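Local coordinates for protein citryl-CoA lyase (Hydrogenobacter thermophilus, PDB 6HXP) that probably cleaves citryl-CoA to acetyl-CoA and oxaloacetate, as a lyase of the citrate synthase family, and binds coenzyme A, at residues 135-140 with 184-189; 17-22 with 38-43. All coordinates share one frame; numbering follows the deposited sequence.

Interaction 1 of 2, residues 135-140 with 184-189; sequences PGYGHR and LVLNVD. With COA (coenzyme A), chain B.
Gly136, Gly138 and Asn187 carry the contact between the loop 135-140 and the segment 184-189. Gly138 N donates to Val185 O at 2.8 Å, and Asn187 N donates to Gly136 O at 2.9 Å. These two bonds flank Tyr137 and Leu186, which form a single beta bridge. The carboxamide of Asn187 adds a third bond. Its ND2 gives a nearly straight N-H (168°) to Gly138 O, 3.0 Å away, and that oxygen lies in the amide plane. The group gets there because CG sits between the backbone N and the carbonyl carbon (chi1 67°). Its other end, OD1, caps the helix 188-198 through Gly190 N and, weakly, Asp189 N. An alanine in place of Asn187 would probably leave Gly138 O without this donor and Gly190 N and Asp189 N without the OD1 cap.

Tyr137 CE2 meets Leu186 CD1 at 3.7 Å, and Tyr137 OH is held by Ala169 O. Leu184 CD2 packs on Gly138 CA, while its CD1 lies 3.6 Å from C4A of the adenine. With no side chain, Gly138 lets its CA lie against both Leu184 CD2 and OAP of coenzyme A. On the same loop, Gly136 N donates to O5P of the pantetheine arm, and Tyr137 O accepts from adenine N6A at 3.0 Å. Arg140 NH1 reaches the pyrophosphate oxygen O4A at 3.3 Å, although this side chain is poorly ordered. A water bridges the two segments, accepting from Val185 N and, weakly, from His139 N. Ile134 O and Lys180 NZ supply further bonds to coenzyme A. This is the coenzyme A site of a citrate synthase-family domain, where a glycine-containing loop grips both the adenine and the pantetheine arm with backbone atoms.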
# COMPACT_ATOMS: atom_id res chain seq x y z
N PRO A 135 22.23 -4.89 -16.98
CA PRO A 135 20.77 -4.96 -16.87
C PRO A 135 20.05 -5.23 -18.16
O PRO A 135 20.41 -4.66 -19.20
CB PRO A 135 20.39 -3.57 -16.31
CG PRO A 135 21.48 -2.70 -16.76
CD PRO A 135 22.73 -3.52 -16.71
N GLY A 136 19.04 -6.08 -18.09
CA GLY A 136 18.24 -6.46 -19.25
C GLY A 136 18.74 -7.67 -20.01
O GLY A 136 18.18 -7.98 -21.07
N TYR A 137 19.76 -8.39 -19.47
CA TYR A 137 20.34 -9.55 -20.12
C TYR A 137 20.30 -10.77 -19.21
O TYR A 137 20.45 -10.65 -17.99
CB TYR A 137 21.78 -9.27 -20.54
CG TYR A 137 21.84 -8.15 -21.55
CD1 TYR A 137 21.89 -6.83 -21.15
CD2 TYR A 137 21.72 -8.41 -22.91
CE1 TYR A 137 21.76 -5.78 -22.06
CE2 TYR A 137 21.68 -7.38 -23.84
CZ TYR A 137 21.69 -6.06 -23.41
OH TYR A 137 21.57 -5.02 -24.29
N GLY A 138 20.14 -11.92 -19.85
CA GLY A 138 20.09 -13.21 -19.20
C GLY A 138 18.70 -13.71 -18.86
O GLY A 138 17.79 -12.94 -18.59
N HIS A 139 18.55 -15.05 -18.81
CA HIS A 139 17.29 -15.69 -18.47
C HIS A 139 17.58 -17.08 -17.92
O HIS A 139 18.52 -17.71 -18.38
CB HIS A 139 16.40 -15.81 -19.72
CG HIS A 139 14.97 -16.15 -19.41
ND1 HIS A 139 14.56 -17.46 -19.19
CD2 HIS A 139 13.89 -15.33 -19.30
CE1 HIS A 139 13.25 -17.39 -18.98
NE2 HIS A 139 12.80 -16.13 -19.06
N ARG A 140 16.80 -17.54 -16.94
CA ARG A 140 17.01 -18.86 -16.33
C ARG A 140 16.86 -20.02 -17.33
O ARG A 140 17.54 -21.04 -17.19
CB ARG A 140 16.06 -19.10 -15.14
CG ARG A 140 16.43 -18.40 -13.83
CD ARG A 140 17.66 -18.99 -13.14
NE ARG A 140 17.49 -20.40 -12.77
CZ ARG A 140 18.39 -21.36 -12.98
NH1 ARG A 140 19.54 -21.08 -13.57
NH2 ARG A 140 18.13 -22.61 -12.61
N LEU A 184 24.06 -14.92 -23.63
CA LEU A 184 23.19 -14.34 -22.60
C LEU A 184 22.17 -13.51 -23.39
O LEU A 184 22.53 -12.50 -23.99
CB LEU A 184 23.95 -13.42 -21.63
CG LEU A 184 24.44 -14.03 -20.34
CD1 LEU A 184 25.44 -13.12 -19.69
CD2 LEU A 184 23.31 -14.29 -19.39
N VAL A 185 20.91 -13.89 -23.32
CA VAL A 185 19.88 -13.25 -24.15
C VAL A 185 19.55 -11.84 -23.72
O VAL A 185 19.57 -11.53 -22.52
CB VAL A 185 18.59 -14.12 -24.20
CG1 VAL A 185 18.90 -15.56 -24.64
CG2 VAL A 185 17.83 -14.10 -22.89
N LEU A 186 19.09 -11.04 -24.67
CA LEU A 186 18.44 -9.76 -24.38
C LEU A 186 17.05 -10.19 -23.90
O LEU A 186 16.27 -10.73 -24.68
CB LEU A 186 18.33 -8.90 -25.64
CG LEU A 186 17.52 -7.60 -25.49
CD1 LEU A 186 18.15 -6.67 -24.50
CD2 LEU A 186 17.36 -6.90 -26.82
N ASN A 187 16.75 -10.03 -22.63
CA ASN A 187 15.48 -10.48 -22.07
C ASN A 187 14.40 -9.45 -22.29
O ASN A 187 14.67 -8.32 -22.74
CB ASN A 187 15.61 -10.92 -20.60
CG ASN A 187 15.93 -9.82 -19.64
OD1 ASN A 187 15.34 -8.74 -19.69
ND2 ASN A 187 16.80 -10.11 -18.66
N VAL A 188 13.15 -9.80 -21.98
CA VAL A 188 12.04 -8.91 -22.25
C VAL A 188 12.15 -7.56 -21.53
O VAL A 188 11.71 -6.53 -22.05
CB VAL A 188 10.68 -9.62 -21.99
CG1 VAL A 188 10.43 -9.84 -20.49
CG2 VAL A 188 9.55 -8.88 -22.67
N ASP A 189 12.82 -7.53 -20.36
CA ASP A 189 13.01 -6.24 -19.68
C ASP A 189 13.93 -5.35 -20.53
O ASP A 189 13.67 -4.16 -20.70
CB ASP A 189 13.69 -6.39 -18.30
CG ASP A 189 12.90 -7.13 -17.26
OD1 ASP A 189 11.66 -7.05 -17.30
OD2 ASP A 189 13.53 -7.77 -16.37
N1A COA B . 25.46 -9.62 -17.08
C2A COA B . 26.66 -10.17 -16.89
N3A COA B . 26.95 -11.42 -16.51
C4A COA B . 25.84 -12.14 -16.29
C5A COA B . 24.53 -11.69 -16.43
C6A COA B . 24.35 -10.36 -16.85
N6A COA B . 23.16 -9.81 -17.07
N7A COA B . 23.64 -12.71 -16.15
C8A COA B . 24.41 -13.73 -15.86
N9A COA B . 25.75 -13.46 -15.93
C1B COA B . 26.87 -14.39 -15.78
C2B COA B . 26.60 -15.60 -14.86
O2B COA B . 27.15 -15.36 -13.56
C3B COA B . 27.36 -16.70 -15.60
O3B COA B . 28.78 -16.56 -15.37
P3B COA B . 29.89 -17.75 -15.41
O7A COA B . 29.25 -19.08 -15.64
O8A COA B . 30.88 -17.36 -16.52
O9A COA B . 30.62 -17.66 -14.07
C4B COA B . 27.11 -16.34 -17.06
O4B COA B . 27.21 -14.90 -17.06
C5B COA B . 25.78 -16.74 -17.64
O5B COA B . 25.43 -18.08 -17.24
P1A COA B . 23.89 -18.58 -17.18
O1A COA B . 23.80 -19.93 -16.59
O2A COA B . 23.36 -18.48 -18.62
O3A COA B . 23.08 -17.51 -16.32
P2A COA B . 22.36 -17.60 -14.90
O4A COA B . 21.48 -18.79 -14.83
O5A COA B . 23.47 -17.60 -13.85
O6A COA B . 21.55 -16.20 -14.67
CBP COA B . 19.58 -14.86 -14.17
CCP COA B . 20.11 -16.17 -14.76
CDP COA B . 18.19 -14.60 -14.78
CEP COA B . 19.43 -15.05 -12.66
CAP COA B . 20.50 -13.65 -14.44
OAP COA B . 21.09 -13.65 -15.73
C9P COA B . 19.85 -12.30 -14.16
O9P COA B . 19.77 -11.87 -13.01
N8P COA B . 19.41 -11.61 -15.22
C7P COA B . 18.91 -10.25 -15.13
C6P COA B . 20.04 -9.25 -14.93
C5P COA B . 19.53 -7.89 -14.49
O5P COA B . 18.74 -7.26 -15.18
N4P COA B . 20.03 -7.44 -13.34
C3P COA B . 20.12 -6.02 -13.00
C2P COA B . 18.79 -5.38 -12.66
S1P COA B . 18.05 -6.33 -11.31
O HOH W 1 20.26 -16.18 -21.38

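Interaction 2 of 2, residues 17-22 with 38-43; sequences TYIRGY and YLILKG
Arg20 and Gly43 bring the two backbones nearest, with CA atoms 5.6 Å apart, where the type I' turn Ile19-Tyr22 meets the C-terminal end of helix 33-42. The side chain of Arg20 runs past Gly43, with CD 3.8 Å from Gly43 CA. A bend at chi2 (-66°) helps bring the guanidinium side-on to Ile40 O. Arg20 NE donates to Ile40 O at 2.9 Å from above the carbonyl plane. Arg20 NH2 donates to Ile40 O at 2.8 Å, nearly along the C=O axis. The oxygen lies in the guanidinium plane, so two N-H groups of one residue share a single acceptor.

Apolar contacts lie on both sides of the arginine in sequence. Ile19 CG2 packs on Ile40 CG1 at 3.9 Å. The methyls of Leu39 reach Tyr22, CD1 coming to the ring edge at CE2, also 3.9 Å away. Arg250 of the third subunit bonds to the carbonyls of Arg20 and Gly43, so the junction also meets a neighbouring chain. Helix-end carbonyls carry the negative end of the helix dipole, and the positive guanidinium is probably favoured there by charge as well as by its two bonds.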
# COMPACT_ATOMS: atom_id res chain seq x y z
N THR A 17 -11.82 18.57 -18.40
CA THR A 17 -10.49 18.09 -18.21
C THR A 17 -9.70 18.23 -19.51
O THR A 17 -10.16 17.84 -20.57
CB THR A 17 -10.51 16.62 -17.79
OG1 THR A 17 -11.36 16.43 -16.63
CG2 THR A 17 -9.14 16.06 -17.52
N TYR A 18 -8.48 18.78 -19.38
CA TYR A 18 -7.52 18.86 -20.47
C TYR A 18 -6.30 18.06 -20.06
O TYR A 18 -5.76 18.28 -18.96
CB TYR A 18 -7.12 20.32 -20.74
CG TYR A 18 -8.18 21.04 -21.53
CD1 TYR A 18 -9.42 21.32 -20.97
CD2 TYR A 18 -8.00 21.32 -22.88
CE1 TYR A 18 -10.43 21.94 -21.72
CE2 TYR A 18 -9.00 21.92 -23.62
CZ TYR A 18 -10.22 22.19 -23.05
OH TYR A 18 -11.18 22.74 -23.88
N ILE A 19 -5.90 17.11 -20.89
CA ILE A 19 -4.75 16.25 -20.67
C ILE A 19 -3.63 16.75 -21.58
O ILE A 19 -3.77 16.64 -22.80
CB ILE A 19 -5.07 14.77 -21.04
CG1 ILE A 19 -6.28 14.23 -20.26
CG2 ILE A 19 -3.83 13.88 -20.84
CD1 ILE A 19 -6.14 14.10 -18.83
N ARG A 20 -2.53 17.22 -21.01
CA ARG A 20 -1.39 17.75 -21.80
C ARG A 20 -1.92 18.72 -22.87
O ARG A 20 -1.43 18.75 -24.01
CB ARG A 20 -0.61 16.62 -22.42
CG ARG A 20 -0.04 15.64 -21.41
CD ARG A 20 1.04 16.24 -20.50
NE ARG A 20 1.74 15.18 -19.78
CZ ARG A 20 2.70 15.37 -18.88
NH1 ARG A 20 3.07 16.62 -18.54
NH2 ARG A 20 3.29 14.33 -18.30
N GLY A 21 -2.88 19.55 -22.48
CA GLY A 21 -3.43 20.56 -23.36
C GLY A 21 -4.56 20.13 -24.26
O GLY A 21 -5.21 21.00 -24.86
N TYR A 22 -4.82 18.83 -24.38
CA TYR A 22 -5.92 18.39 -25.24
C TYR A 22 -7.17 18.14 -24.44
O TYR A 22 -7.10 17.54 -23.36
CB TYR A 22 -5.54 17.09 -25.98
CG TYR A 22 -4.41 17.25 -26.99
CD1 TYR A 22 -4.63 17.87 -28.21
CD2 TYR A 22 -3.13 16.80 -26.71
CE1 TYR A 22 -3.59 18.06 -29.13
CE2 TYR A 22 -2.09 16.96 -27.61
CZ TYR A 22 -2.32 17.60 -28.82
OH TYR A 22 -1.31 17.80 -29.74
N TYR A 38 0.58 7.08 -24.07
CA TYR A 38 1.78 7.71 -24.62
C TYR A 38 1.66 9.23 -24.39
O TYR A 38 2.61 9.87 -23.94
CB TYR A 38 1.95 7.39 -26.10
CG TYR A 38 3.22 8.00 -26.66
CD1 TYR A 38 3.28 9.35 -27.03
CD2 TYR A 38 4.36 7.23 -26.86
CE1 TYR A 38 4.45 9.91 -27.53
CE2 TYR A 38 5.54 7.79 -27.35
CZ TYR A 38 5.57 9.13 -27.70
OH TYR A 38 6.74 9.72 -28.18
N LEU A 39 0.53 9.81 -24.77
CA LEU A 39 0.35 11.25 -24.62
C LEU A 39 0.56 11.70 -23.18
O LEU A 39 1.27 12.69 -22.94
CB LEU A 39 -1.06 11.63 -25.10
CG LEU A 39 -1.49 13.07 -24.79
CD1 LEU A 39 -0.63 14.07 -25.50
CD2 LEU A 39 -2.97 13.25 -25.09
N ILE A 40 -0.11 11.04 -22.21
CA ILE A 40 -0.03 11.56 -20.86
C ILE A 40 1.38 11.45 -20.31
O ILE A 40 1.80 12.30 -19.53
CB ILE A 40 -1.08 10.96 -19.94
CG1 ILE A 40 -1.25 11.91 -18.69
CG2 ILE A 40 -0.79 9.52 -19.55
CD1 ILE A 40 -2.48 11.53 -17.90
N LEU A 41 2.10 10.39 -20.70
CA LEU A 41 3.47 10.19 -20.20
C LEU A 41 4.49 11.05 -20.90
O LEU A 41 5.40 11.58 -20.26
CB LEU A 41 3.87 8.73 -20.30
CG LEU A 41 3.03 7.74 -19.50
CD1 LEU A 41 3.53 6.33 -19.73
CD2 LEU A 41 3.02 8.11 -18.02
N LYS A 42 4.42 11.13 -22.24
CA LYS A 42 5.42 11.88 -23.01
C LYS A 42 5.12 13.37 -23.06
O LYS A 42 6.05 14.19 -23.17
CB LYS A 42 5.43 11.36 -24.47
CG LYS A 42 6.59 11.93 -25.34
CD LYS A 42 7.93 11.16 -25.05
CE LYS A 42 9.17 11.60 -25.72
NZ LYS A 42 9.09 11.36 -27.18
N GLY A 43 3.85 13.72 -23.10
CA GLY A 43 3.40 15.11 -23.20
C GLY A 43 2.98 15.51 -24.60
O GLY A 43 2.52 16.64 -24.79

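In the fold
Along the chain, interaction 2 closes before interaction 1 opens. Their centres are 32 Å apart, on opposite sides of the chain's centre, and their nearest atoms are about 15 Å apart. They share no helix or strand. Interaction 2 joins a turn of the small antiparallel N-terminal sheet to helix 33-42, and it borders two other subunits. Interaction 1 joins the loop between helices 120-129 and 147-158 to the start of helix 188-198, with no other chain touching its segments. One contact therefore lies beside subunit interfaces of the four-chain assembly. The other forms part of the coenzyme A pocket, and both of its segments come from one chain.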